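Local coordinates for protein tannase (PDB 3WA7) that probably hydrolyses the galloyl ester bonds of tannins, as a member of the alpha/beta-hydrolase family, at residues P14-V19 with A23-A28; I32-H37 with Q43-F48; N60-Q63 with A67-L70; P82-Q87 with P92-T97. All blocks are in the same frame, centred on the assembly; numbering follows the deposited sequence.

Interaction 1. Residues P14-V19 with A23-A28; sequences PEQVQV and AIQYYA
Glu15 and Tyr26 form a hydrogen-bonded pair in the antiparallel hairpin of 14-19 and 23-28. Glu15 N gives a 2.8 Å bond to Tyr26 O, Tyr26 N returns an almost perfectly straight one (179°) to Glu15 O, and Val17 and Ile24 repeat the exchange. From CB, the Tyr26 side chain sets CG between the backbone N and the carbonyl carbon (chi1 64°), which carries the ring across to the partner strand. CG and CD2 pass near Glu15 O. CD1, CE1 and CZ lie against Glu15 CB, which sits over one ring face, 3.7 Å from the Tyr26 centroid, in a CH-pi contact. CE2 meets Val17 CG1 at the ring edge, and Tyr26 OH ends 3.4 Å from that same Val17 methyl. Cutting Tyr26 back to an alanine would probably open a gap beneath Glu15 CB and leave Val17 CG1 without its aromatic neighbour. The Glu15 carboxylate turns away to a salt bridge with Arg30. Farther along, Val19 CG2 presses tightly on Ile24 CG1 at 3.4 Å. Strand 13-19 is an outermost strand of the large sheet; helix 95-103 packs against Val19, Ile24 and Tyr26, while Phe48 of strand 44-50 also touches the Tyr26 side chain.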
loop_
_atom_site.group_PDB
_atom_site.type_symbol
_atom_site.label_atom_id
_atom_site.label_comp_id
_atom_site.label_asym_id
_atom_site.label_seq_id
_atom_site.Cartn_x
_atom_site.Cartn_y
_atom_site.Cartn_z
ATOM N N PRO A 14 1.386 -22.133 22.631
ATOM C CA PRO A 14 -0.014 -21.747 22.834
ATOM C C PRO A 14 -0.251 -20.349 23.395
ATOM O O PRO A 14 0.461 -19.885 24.287
ATOM C CB PRO A 14 -0.539 -22.844 23.756
ATOM C CG PRO A 14 0.661 -23.172 24.579
ATOM C CD PRO A 14 1.757 -23.235 23.537
ATOM N N GLU A 15 -1.271 -19.691 22.856
ATOM C CA GLU A 15 -1.660 -18.343 23.261
ATOM C C GLU A 15 -3.165 -18.221 23.057
ATOM O O GLU A 15 -3.776 -19.054 22.389
ATOM C CB GLU A 15 -0.972 -17.301 22.371
ATOM C CG GLU A 15 0.546 -17.301 22.432
ATOM C CD GLU A 15 1.084 -16.333 23.465
ATOM O OE1 GLU A 15 0.491 -16.239 24.557
ATOM O OE2 GLU A 15 2.106 -15.675 23.187
ATOM N N GLN A 16 -3.761 -17.186 23.635
ATOM C CA GLN A 16 -5.184 -16.938 23.452
ATOM C C GLN A 16 -5.463 -15.464 23.685
ATOM O O GLN A 16 -4.807 -14.818 24.504
ATOM C CB GLN A 16 -6.035 -17.783 24.408
ATOM C CG GLN A 16 -5.978 -17.368 25.864
ATOM C CD GLN A 16 -7.000 -18.107 26.708
ATOM O OE1 GLN A 16 -8.206 -18.007 26.473
ATOM N NE2 GLN A 16 -6.523 -18.855 27.696
ATOM N N VAL A 17 -6.417 -14.931 22.933
ATOM C CA VAL A 17 -6.815 -13.535 23.067
ATOM C C VAL A 17 -8.333 -13.483 23.059
ATOM O O VAL A 17 -8.980 -14.247 22.347
ATOM C CB VAL A 17 -6.276 -12.658 21.907
ATOM C CG1 VAL A 17 -4.766 -12.601 21.961
ATOM C CG2 VAL A 17 -6.743 -13.210 20.571
ATOM N N GLN A 18 -8.898 -12.592 23.863
ATOM C CA GLN A 18 -10.345 -12.455 23.937
ATOM C C GLN A 18 -10.841 -11.500 22.862
ATOM O O GLN A 18 -10.479 -10.325 22.844
ATOM C CB GLN A 18 -10.755 -11.951 25.322
ATOM C CG GLN A 18 -10.341 -12.883 26.450
ATOM C CD GLN A 18 -11.022 -14.237 26.369
ATOM O OE1 GLN A 18 -10.582 -15.203 26.993
ATOM N NE2 GLN A 18 -12.107 -14.312 25.604
ATOM N N VAL A 19 -11.660 -12.022 21.957
ATOM C CA VAL A 19 -12.217 -11.227 20.872
ATOM C C VAL A 19 -13.734 -11.179 21.003
ATOM O O VAL A 19 -14.435 -12.091 20.558
ATOM C CB VAL A 19 -11.850 -11.826 19.496
ATOM C CG1 VAL A 19 -12.513 -11.028 18.388
ATOM C CG2 VAL A 19 -10.340 -11.828 19.317
ATOM N N ALA A 23 -12.995 -16.382 23.310
ATOM C CA ALA A 23 -11.566 -16.663 23.364
ATOM C C ALA A 23 -11.061 -17.255 22.056
ATOM O O ALA A 23 -11.599 -18.248 21.564
ATOM C CB ALA A 23 -11.267 -17.618 24.516
ATOM N N ILE A 24 -10.031 -16.638 21.490
ATOM C CA ILE A 24 -9.442 -17.127 20.248
ATOM C C ILE A 24 -8.140 -17.847 20.585
ATOM O O ILE A 24 -7.174 -17.225 21.032
ATOM C CB ILE A 24 -9.143 -15.970 19.273
ATOM C CG1 ILE A 24 -10.437 -15.220 18.948
ATOM C CG2 ILE A 24 -8.517 -16.512 17.995
ATOM C CD1 ILE A 24 -11.525 -16.098 18.357
ATOM N N GLN A 25 -8.126 -19.160 20.379
ATOM C CA GLN A 25 -6.954 -19.980 20.668
ATOM C C GLN A 25 -6.047 -20.077 19.447
ATOM O O GLN A 25 -6.505 -20.373 18.346
ATOM C CB GLN A 25 -7.380 -21.392 21.079
ATOM C CG GLN A 25 -8.214 -21.478 22.350
ATOM C CD GLN A 25 -7.398 -21.281 23.613
ATOM O OE1 GLN A 25 -6.166 -21.264 23.581
ATOM N NE2 GLN A 25 -8.087 -21.144 24.742
ATOM N N TYR A 26 -4.758 -19.831 19.646
ATOM C CA TYR A 26 -3.809 -19.911 18.549
ATOM C C TYR A 26 -2.421 -20.257 19.063
ATOM O O TYR A 26 -2.197 -20.346 20.273
ATOM C CB TYR A 26 -3.774 -18.582 17.781
ATOM C CG TYR A 26 -3.288 -17.395 18.585
ATOM C CD1 TYR A 26 -1.977 -16.935 18.464
ATOM C CD2 TYR A 26 -4.145 -16.720 19.452
ATOM C CE1 TYR A 26 -1.531 -15.825 19.187
ATOM C CE2 TYR A 26 -3.708 -15.611 20.178
ATOM C CZ TYR A 26 -2.402 -15.170 20.040
ATOM O OH TYR A 26 -1.974 -14.071 20.756
ATOM N N TYR A 27 -1.500 -20.483 18.134
ATOM C CA TYR A 27 -0.123 -20.792 18.482
ATOM C C TYR A 27 0.755 -19.738 17.839
ATOM O O TYR A 27 0.420 -19.216 16.779
ATOM C CB TYR A 27 0.272 -22.179 17.978
ATOM C CG TYR A 27 -0.206 -23.299 18.868
ATOM C CD1 TYR A 27 -1.555 -23.649 18.925
ATOM C CD2 TYR A 27 0.693 -24.004 19.667
ATOM C CE1 TYR A 27 -1.998 -24.678 19.759
ATOM C CE2 TYR A 27 0.262 -25.032 20.503
ATOM C CZ TYR A 27 -1.082 -25.363 20.543
ATOM O OH TYR A 27 -1.498 -26.384 21.368
ATOM N N ALA A 28 1.876 -19.430 18.480
ATOM C CA ALA A 28 2.777 -18.410 17.967
ATOM C C ALA A 28 4.241 -18.836 17.963
ATOM O O ALA A 28 4.702 -19.533 18.865
ATOM C CB ALA A 28 2.619 -17.133 18.788
#

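Interaction 2. Residues I32-H37 with Q43-F48; sequences IQYVQH and QVLNVF
Ile32 and Leu45 pair their backbones as an antiparallel hydrogen-bonded couple, with CA of Ile32 5.1 Å from CA of Leu45. Ile32 N donates to Leu45 O at 3.0 Å and 168°, and Leu45 N answers to Ile32 O at 2.9 Å. This is the loop end of a beta hairpin, strands 22-33 and 44-50, two neighbouring strands of the mixed sheet of the alpha/beta-hydrolase fold. Ile32 O has a second visitor, since Val44 CA approaches it at 3.1 Å in a CA-H...O contact. Tyr34 already lies in a loop. The side chains of Ile32, Tyr34 and Leu45 build the apolar part. Leu45 holds CG between its backbone N and carbonyl carbon (chi1 58°), and the fork there sends CD1 to Ile32 CB at 3.9 Å and CD2 to Tyr34 CB at 3.7 Å. Ile32 CD1 extends farther, to Val47 CG2. The Tyr34 ring runs beside the backbone of 43-45, its CE2 3.4 Å from Val44 N, and stands nearly perpendicular to the Gln43 amide. Tyr34 and Gln43 are buried, and their polar ends are satisfied: Tyr34 OH bonds to Gly112 O, while Gln43 NE2 bonds to Asp135 and its OE1 accepts from Val39 N and Ala40 N. Helix 131-145 covers this side through Ala138 and Tyr142. Beside it, the exposed Gln33 turns back along its own segment, NE2 donating to Val35 O at 2.8 Å, in the carbonyl plane but 19° out of the Gln33 amide plane.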
loop_
_atom_site.group_PDB
_atom_site.type_symbol
_atom_site.label_atom_id
_atom_site.label_comp_id
_atom_site.label_asym_id
_atom_site.label_seq_id
_atom_site.Cartn_x
_atom_site.Cartn_y
_atom_site.Cartn_z
ATOM N N ILE A 32 11.641 -15.007 14.132
ATOM C CA ILE A 32 12.299 -15.967 13.269
ATOM C C ILE A 32 13.093 -15.224 12.196
ATOM O O ILE A 32 12.529 -14.476 11.403
ATOM C CB ILE A 32 11.261 -16.878 12.571
ATOM C CG1 ILE A 32 10.492 -17.687 13.619
ATOM C CG2 ILE A 32 11.960 -17.794 11.575
ATOM C CD1 ILE A 32 9.313 -18.452 13.055
ATOM N N GLN A 33 14.405 -15.421 12.190
ATOM C CA GLN A 33 15.264 -14.793 11.194
ATOM C C GLN A 33 14.885 -15.451 9.867
ATOM O O GLN A 33 14.968 -16.673 9.741
ATOM C CB GLN A 33 16.724 -15.080 11.547
ATOM C CG GLN A 33 17.752 -14.501 10.603
ATOM C CD GLN A 33 19.165 -14.790 11.069
ATOM O OE1 GLN A 33 19.540 -14.448 12.193
ATOM N NE2 GLN A 33 19.957 -15.423 10.212
ATOM N N TYR A 34 14.468 -14.664 8.877
ATOM C CA TYR A 34 14.060 -15.259 7.609
ATOM C C TYR A 34 15.082 -15.240 6.473
ATOM O O TYR A 34 14.785 -15.683 5.362
ATOM C CB TYR A 34 12.710 -14.677 7.154
ATOM C CG TYR A 34 12.662 -13.177 6.984
ATOM C CD1 TYR A 34 13.215 -12.564 5.862
ATOM C CD2 TYR A 34 12.038 -12.371 7.938
ATOM C CE1 TYR A 34 13.147 -11.180 5.689
ATOM C CE2 TYR A 34 11.964 -10.990 7.776
ATOM C CZ TYR A 34 12.519 -10.401 6.650
ATOM O OH TYR A 34 12.447 -9.034 6.482
ATOM N N VAL A 35 16.277 -14.724 6.753
ATOM C CA VAL A 35 17.371 -14.727 5.778
ATOM C C VAL A 35 18.617 -15.183 6.535
ATOM O O VAL A 35 18.708 -15.004 7.752
ATOM C CB VAL A 35 17.647 -13.329 5.146
ATOM C CG1 VAL A 35 16.457 -12.894 4.302
ATOM C CG2 VAL A 35 17.957 -12.308 6.223
ATOM N N GLN A 36 19.566 -15.781 5.821
ATOM C CA GLN A 36 20.792 -16.271 6.445
ATOM C C GLN A 36 21.752 -15.163 6.860
ATOM O O GLN A 36 22.469 -15.291 7.856
ATOM C CB GLN A 36 21.525 -17.223 5.498
ATOM C CG GLN A 36 20.762 -18.486 5.166
ATOM C CD GLN A 36 21.564 -19.424 4.289
ATOM O OE1 GLN A 36 22.654 -19.861 4.661
ATOM N NE2 GLN A 36 21.031 -19.736 3.114
ATOM N N HIS A 37 21.771 -14.073 6.098
ATOM C CA HIS A 37 22.670 -12.969 6.401
ATOM C C HIS A 37 21.944 -11.636 6.547
ATOM O O HIS A 37 22.066 -10.751 5.696
ATOM C CB HIS A 37 23.739 -12.869 5.309
ATOM C CG HIS A 37 24.357 -14.186 4.953
ATOM N ND1 HIS A 37 24.171 -14.789 3.727
ATOM C CD2 HIS A 37 25.124 -15.035 5.677
ATOM C CE1 HIS A 37 24.798 -15.953 3.712
ATOM N NE2 HIS A 37 25.383 -16.126 4.883
ATOM N N GLN A 43 14.687 -7.577 10.606
ATOM C CA GLN A 43 14.478 -8.666 9.656
ATOM C C GLN A 43 14.157 -10.024 10.282
ATOM O O GLN A 43 14.941 -10.971 10.190
ATOM C CB GLN A 43 15.691 -8.799 8.726
ATOM C CG GLN A 43 15.892 -7.605 7.799
ATOM C CD GLN A 43 17.120 -7.750 6.925
ATOM O OE1 GLN A 43 18.246 -7.803 7.422
ATOM N NE2 GLN A 43 16.911 -7.824 5.616
ATOM N N VAL A 44 12.995 -10.100 10.921
ATOM C CA VAL A 44 12.512 -11.329 11.537
ATOM C C VAL A 44 11.019 -11.373 11.256
ATOM O O VAL A 44 10.424 -10.361 10.881
ATOM C CB VAL A 44 12.731 -11.356 13.075
ATOM C CG1 VAL A 44 14.220 -11.383 13.389
ATOM C CG2 VAL A 44 12.056 -10.157 13.731
ATOM N N LEU A 45 10.413 -12.542 11.405
ATOM C CA LEU A 45 8.981 -12.655 11.174
ATOM C C LEU A 45 8.326 -13.457 12.286
ATOM O O LEU A 45 8.999 -14.198 13.012
ATOM C CB LEU A 45 8.704 -13.287 9.797
ATOM C CG LEU A 45 9.247 -14.672 9.420
ATOM C CD1 LEU A 45 8.458 -15.762 10.130
ATOM C CD2 LEU A 45 9.133 -14.864 7.912
ATOM N N ASN A 46 7.018 -13.266 12.440
ATOM C CA ASN A 46 6.238 -13.968 13.447
ATOM C C ASN A 46 5.183 -14.806 12.741
ATOM O O ASN A 46 4.605 -14.376 11.741
ATOM C CB ASN A 46 5.533 -12.987 14.389
ATOM C CG ASN A 46 6.497 -12.129 15.176
ATOM O OD1 ASN A 46 7.611 -12.547 15.490
ATOM N ND2 ASN A 46 6.060 -10.923 15.527
ATOM N N VAL A 47 4.929 -15.996 13.274
ATOM C CA VAL A 47 3.944 -16.906 12.707
ATOM C C VAL A 47 2.832 -17.168 13.721
ATOM O O VAL A 47 3.104 -17.507 14.871
ATOM C CB VAL A 47 4.593 -18.256 12.337
ATOM C CG1 VAL A 47 3.551 -19.200 11.764
ATOM C CG2 VAL A 47 5.712 -18.030 11.338
ATOM N N PHE A 48 1.585 -17.004 13.289
ATOM C CA PHE A 48 0.439 -17.235 14.161
ATOM C C PHE A 48 -0.508 -18.219 13.487
ATOM O O PHE A 48 -0.896 -18.038 12.332
ATOM C CB PHE A 48 -0.256 -15.913 14.475
ATOM C CG PHE A 48 0.670 -14.887 15.051
ATOM C CD1 PHE A 48 1.195 -13.877 14.251
ATOM C CD2 PHE A 48 1.069 -14.968 16.381
ATOM C CE1 PHE A 48 2.110 -12.963 14.766
ATOM C CE2 PHE A 48 1.986 -14.055 16.908
ATOM C CZ PHE A 48 2.506 -13.050 16.097
#

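Interaction 3. Residues N60-Q63 with A67-L70; sequences NGYQ and APIL
Tyr62 is brought over Pro68 by its first two torsions: CG stands anti to the carbonyl carbon (chi1 -62°), beside the backbone N, and chi2 of 111° then turns a flat face of the ring to the proline. Pro68 CD lies over that face, 3.6 Å from the Tyr62 centroid, the geometry of a CH-pi contact. The overlap is offset toward the rim, as Pro68 CD comes within 3.5 Å of Tyr62 CE2. Pro68 CG follows the ring outward, 3.7 Å from Tyr62 CZ, and the two side chains cross at about a right angle. At the root of the tyrosine, Tyr62 CB packs on Ala67 CB at 4.2 Å. A single backbone bond links the segments: Ala67 N donates to Gln63 O at 2.8 Å. The hydrogen bond is bent at its hydrogen (134°), although the donor meets the carbonyl almost head on. Joining residue i+4 back to residue i, this bond closes an alpha-turn just ahead of strand 69-72, a central strand of the large sheet. Cys468 of helix 457-468 touches both Tyr62 and Pro68, and the Asp465 carboxylate accepts from Tyr62 OH with OD1 and from Asn60 ND2 with OD2, tying the loop to the last helix. Pro68 has no N-H to give, and its ring meets the tyrosine by packing instead. The CD hydrogens, next to the amide nitrogen, probably carry some positive charge, which would suit them to the electron-rich face of Tyr62.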
loop_
_atom_site.group_PDB
_atom_site.type_symbol
_atom_site.label_atom_id
_atom_site.label_comp_id
_atom_site.label_asym_id
_atom_site.label_seq_id
_atom_site.Cartn_x
_atom_site.Cartn_y
_atom_site.Cartn_z
ATOM N N ASN A 60 -13.877 -22.278 9.991
ATOM C CA ASN A 60 -14.520 -21.604 8.867
ATOM C C ASN A 60 -14.310 -22.361 7.550
ATOM O O ASN A 60 -14.154 -21.757 6.486
ATOM C CB ASN A 60 -13.969 -20.174 8.769
ATOM C CG ASN A 60 -14.693 -19.328 7.738
ATOM O OD1 ASN A 60 -15.924 -19.296 7.696
ATOM N ND2 ASN A 60 -13.926 -18.620 6.912
ATOM N N GLY A 61 -14.298 -23.688 7.629
ATOM C CA GLY A 61 -14.123 -24.501 6.437
ATOM C C GLY A 61 -12.685 -24.739 6.010
ATOM O O GLY A 61 -12.435 -25.474 5.056
ATOM N N TYR A 62 -11.737 -24.124 6.708
ATOM C CA TYR A 62 -10.325 -24.296 6.378
ATOM C C TYR A 62 -9.639 -25.282 7.316
ATOM O O TYR A 62 -10.074 -25.488 8.446
ATOM C CB TYR A 62 -9.576 -22.967 6.478
ATOM C CG TYR A 62 -10.035 -21.887 5.529
ATOM C CD1 TYR A 62 -10.698 -20.755 6.002
ATOM C CD2 TYR A 62 -9.752 -21.964 4.165
ATOM C CE1 TYR A 62 -11.062 -19.718 5.140
ATOM C CE2 TYR A 62 -10.112 -20.933 3.297
ATOM C CZ TYR A 62 -10.764 -19.813 3.792
ATOM O OH TYR A 62 -11.099 -18.780 2.940
ATOM N N GLN A 63 -8.559 -25.881 6.831
ATOM C CA GLN A 63 -7.770 -26.820 7.615
ATOM C C GLN A 63 -6.315 -26.395 7.494
ATOM O O GLN A 63 -5.995 -25.472 6.743
ATOM C CB GLN A 63 -7.938 -28.249 7.093
ATOM C CG GLN A 63 -9.298 -28.854 7.392
ATOM C CD GLN A 63 -9.371 -30.318 7.020
ATOM O OE1 GLN A 63 -9.231 -30.682 5.853
ATOM N NE2 GLN A 63 -9.585 -31.170 8.015
ATOM N N ALA A 67 -5.596 -23.548 4.708
ATOM C CA ALA A 67 -5.787 -22.195 5.220
ATOM C C ALA A 67 -4.988 -21.134 4.470
ATOM O O ALA A 67 -3.823 -21.336 4.140
ATOM C CB ALA A 67 -5.437 -22.149 6.710
ATOM N N PRO A 68 -5.624 -19.988 4.174
ATOM C CA PRO A 68 -4.911 -18.922 3.468
ATOM C C PRO A 68 -3.836 -18.405 4.416
ATOM O O PRO A 68 -3.989 -18.488 5.636
ATOM C CB PRO A 68 -5.996 -17.867 3.242
ATOM C CG PRO A 68 -7.261 -18.658 3.218
ATOM C CD PRO A 68 -7.051 -19.660 4.322
ATOM N N ILE A 69 -2.749 -17.883 3.864
ATOM C CA ILE A 69 -1.692 -17.325 4.692
ATOM C C ILE A 69 -1.672 -15.821 4.446
ATOM O O ILE A 69 -1.210 -15.352 3.405
ATOM C CB ILE A 69 -0.311 -17.929 4.350
ATOM C CG1 ILE A 69 -0.325 -19.436 4.627
ATOM C CG2 ILE A 69 0.777 -17.257 5.185
ATOM C CD1 ILE A 69 0.986 -20.136 4.303
ATOM N N LEU A 70 -2.213 -15.072 5.401
ATOM C CA LEU A 70 -2.256 -13.617 5.300
ATOM C C LEU A 70 -0.899 -13.080 5.726
ATOM O O LEU A 70 -0.377 -13.470 6.771
ATOM C CB LEU A 70 -3.335 -13.055 6.227
ATOM C CG LEU A 70 -3.604 -11.549 6.141
ATOM C CD1 LEU A 70 -4.324 -11.236 4.836
ATOM C CD2 LEU A 70 -4.458 -11.116 7.327
#

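Interaction 4. Residues P82-Q87 with P92-T97; sequences PADDPQ and PTNAGT
Pro86 and Ala95 bring the two backbones closest, CA to CA 4.2 Å, where 82-86 and 92-95 run in directions only 26° apart. The Asp84 carboxylate carries the polar contact between the two segments. Its OD1 accepts from Thr93 OG1 at 2.8 Å and its OD2 from Asn94 N at 2.7 Å, each on the syn lone pair, with the second bond fairly straight (159°). Asp85 N also reaches Asp84 OD1, from the anti side and 34° out of the carboxylate plane, and a water bridges Asp84 OD2 (2.6 Å) to Asn94 ND2. Thr93 OG1, having donated, accepts from Ala95 N at 3.0 Å; this is an ST turn at the start of helix 95-103, where Asn94 holds the N-cap position without a capping bond from its side chain. The nearby helix N-terminus would probably favour a charged Asp84. With a leucine in its place, Asn94 N and Thr93 OG1 would probably lose their acceptors and the loop would be freer to shift against the helix start. Ala95 CB rests 3.2 Å from Asp85 O, and Pro82 packs on Pro92, which follows a cis peptide bond. Asp85 OD1 accepts from Gln87 N in an Asx turn, while its OD2 makes a salt bridge with Arg30.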
loop_
_atom_site.group_PDB
_atom_site.type_symbol
_atom_site.label_atom_id
_atom_site.label_comp_id
_atom_site.label_asym_id
_atom_site.label_seq_id
_atom_site.Cartn_x
_atom_site.Cartn_y
_atom_site.Cartn_z
ATOM N N PRO A 82 7.904 -2.993 11.850
ATOM C CA PRO A 82 8.191 -4.141 12.717
ATOM C C PRO A 82 7.213 -5.300 12.562
ATOM O O PRO A 82 6.065 -5.105 12.161
ATOM C CB PRO A 82 8.160 -3.528 14.117
ATOM C CG PRO A 82 7.175 -2.417 13.980
ATOM C CD PRO A 82 7.559 -1.805 12.648
ATOM N N ALA A 83 7.685 -6.507 12.869
ATOM C CA ALA A 83 6.850 -7.705 12.783
ATOM C C ALA A 83 5.661 -7.511 13.718
ATOM O O ALA A 83 5.836 -7.187 14.893
ATOM C CB ALA A 83 7.657 -8.938 13.195
ATOM N N ASP A 84 4.454 -7.721 13.200
ATOM C CA ASP A 84 3.239 -7.528 13.987
ATOM C C ASP A 84 2.905 -8.716 14.888
ATOM O O ASP A 84 3.509 -9.783 14.785
ATOM C CB ASP A 84 2.055 -7.243 13.056
ATOM C CG ASP A 84 1.105 -6.196 13.621
ATOM O OD1 ASP A 84 1.179 -5.902 14.833
ATOM O OD2 ASP A 84 0.274 -5.670 12.853
ATOM N N ASP A 85 1.919 -8.524 15.759
ATOM C CA ASP A 85 1.518 -9.557 16.707
ATOM C C ASP A 85 0.068 -9.276 17.100
ATOM O O ASP A 85 -0.313 -8.117 17.257
ATOM C CB ASP A 85 2.427 -9.461 17.937
ATOM C CG ASP A 85 2.282 -10.634 18.883
ATOM O OD1 ASP A 85 1.169 -10.865 19.397
ATOM O OD2 ASP A 85 3.300 -11.315 19.120
ATOM N N PRO A 86 -0.762 -10.325 17.253
ATOM C CA PRO A 86 -2.154 -10.061 17.632
ATOM C C PRO A 86 -2.274 -9.446 19.028
ATOM O O PRO A 86 -3.328 -8.927 19.394
ATOM C CB PRO A 86 -2.810 -11.440 17.535
ATOM C CG PRO A 86 -1.684 -12.380 17.842
ATOM C CD PRO A 86 -0.528 -11.768 17.072
ATOM N N GLN A 87 -1.188 -9.497 19.795
ATOM C CA GLN A 87 -1.177 -8.938 21.146
ATOM C C GLN A 87 -0.418 -7.611 21.203
ATOM O O GLN A 87 -0.229 -7.042 22.277
ATOM C CB GLN A 87 -0.553 -9.932 22.134
ATOM C CG GLN A 87 -1.210 -11.313 22.126
ATOM C CD GLN A 87 -0.692 -12.231 23.224
ATOM O OE1 GLN A 87 0.519 -12.388 23.411
ATOM N NE2 GLN A 87 -1.614 -12.854 23.953
ATOM N N PRO A 92 3.370 1.310 15.047
ATOM C CA PRO A 92 2.262 0.944 14.161
ATOM C C PRO A 92 1.901 -0.527 14.330
ATOM O O PRO A 92 2.782 -1.374 14.497
ATOM C CB PRO A 92 2.832 1.229 12.782
ATOM C CG PRO A 92 4.249 0.776 12.940
ATOM C CD PRO A 92 4.640 1.346 14.298
ATOM N N THR A 93 0.609 -0.826 14.285
ATOM C CA THR A 93 0.148 -2.199 14.429
ATOM C C THR A 93 -1.239 -2.402 13.838
ATOM O O THR A 93 -2.058 -1.480 13.797
ATOM C CB THR A 93 0.105 -2.628 15.919
ATOM O OG1 THR A 93 -0.398 -3.965 16.020
ATOM C CG2 THR A 93 -0.800 -1.708 16.718
ATOM N N ASN A 94 -1.479 -3.615 13.357
ATOM C CA ASN A 94 -2.770 -3.996 12.805
ATOM C C ASN A 94 -3.156 -5.263 13.568
ATOM O O ASN A 94 -3.734 -6.195 13.010
ATOM C CB ASN A 94 -2.656 -4.291 11.305
ATOM C CG ASN A 94 -2.224 -3.075 10.497
ATOM O OD1 ASN A 94 -2.943 -2.078 10.419
ATOM N ND2 ASN A 94 -1.045 -3.155 9.891
ATOM N N ALA A 95 -2.818 -5.279 14.856
ATOM C CA ALA A 95 -3.096 -6.419 15.726
ATOM C C ALA A 95 -4.544 -6.895 15.649
ATOM O O ALA A 95 -4.804 -8.096 15.634
ATOM C CB ALA A 95 -2.744 -6.072 17.171
ATOM N N GLY A 96 -5.479 -5.949 15.612
ATOM C CA GLY A 96 -6.887 -6.300 15.545
ATOM C C GLY A 96 -7.205 -7.130 14.319
ATOM O O GLY A 96 -8.012 -8.056 14.369
ATOM N N THR A 97 -6.569 -6.794 13.206
ATOM C CA THR A 97 -6.788 -7.528 11.971
ATOM C C THR A 97 -6.271 -8.955 12.116
ATOM O O THR A 97 -6.909 -9.899 11.657
ATOM C CB THR A 97 -6.082 -6.838 10.798
ATOM O OG1 THR A 97 -6.646 -5.534 10.620
ATOM C CG2 THR A 97 -6.249 -7.646 9.517
HETATM O O HOH W 1 0.332 -6.020 10.273
#

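Overall arrangement
Interactions 1 and 2 share strand 22-33, with centres about 21 Å apart, and meet where Ala28 CB packs on Phe48 CD2 at 3.6 Å. Interaction 4 touches both: Tyr26 OH lies 3.4 Å from Pro86 CG, Phe48 CE2 3.4 Å from Pro86 CD, and Asn46 ND2 probably bonds to Asp84 O at 2.9 Å, so the loop 82-87 links the hairpins to helix 95-103. Interaction 3 touches none of the others; its nearest atoms are about 4 Å from interaction 4, about 7 Å from interaction 2 and about 11 Å from interaction 1. Asn94 of interaction 4 lies near, without touching, the probable nucleophile elbow, whose Ser163 may form a triad with His451 and Asp419.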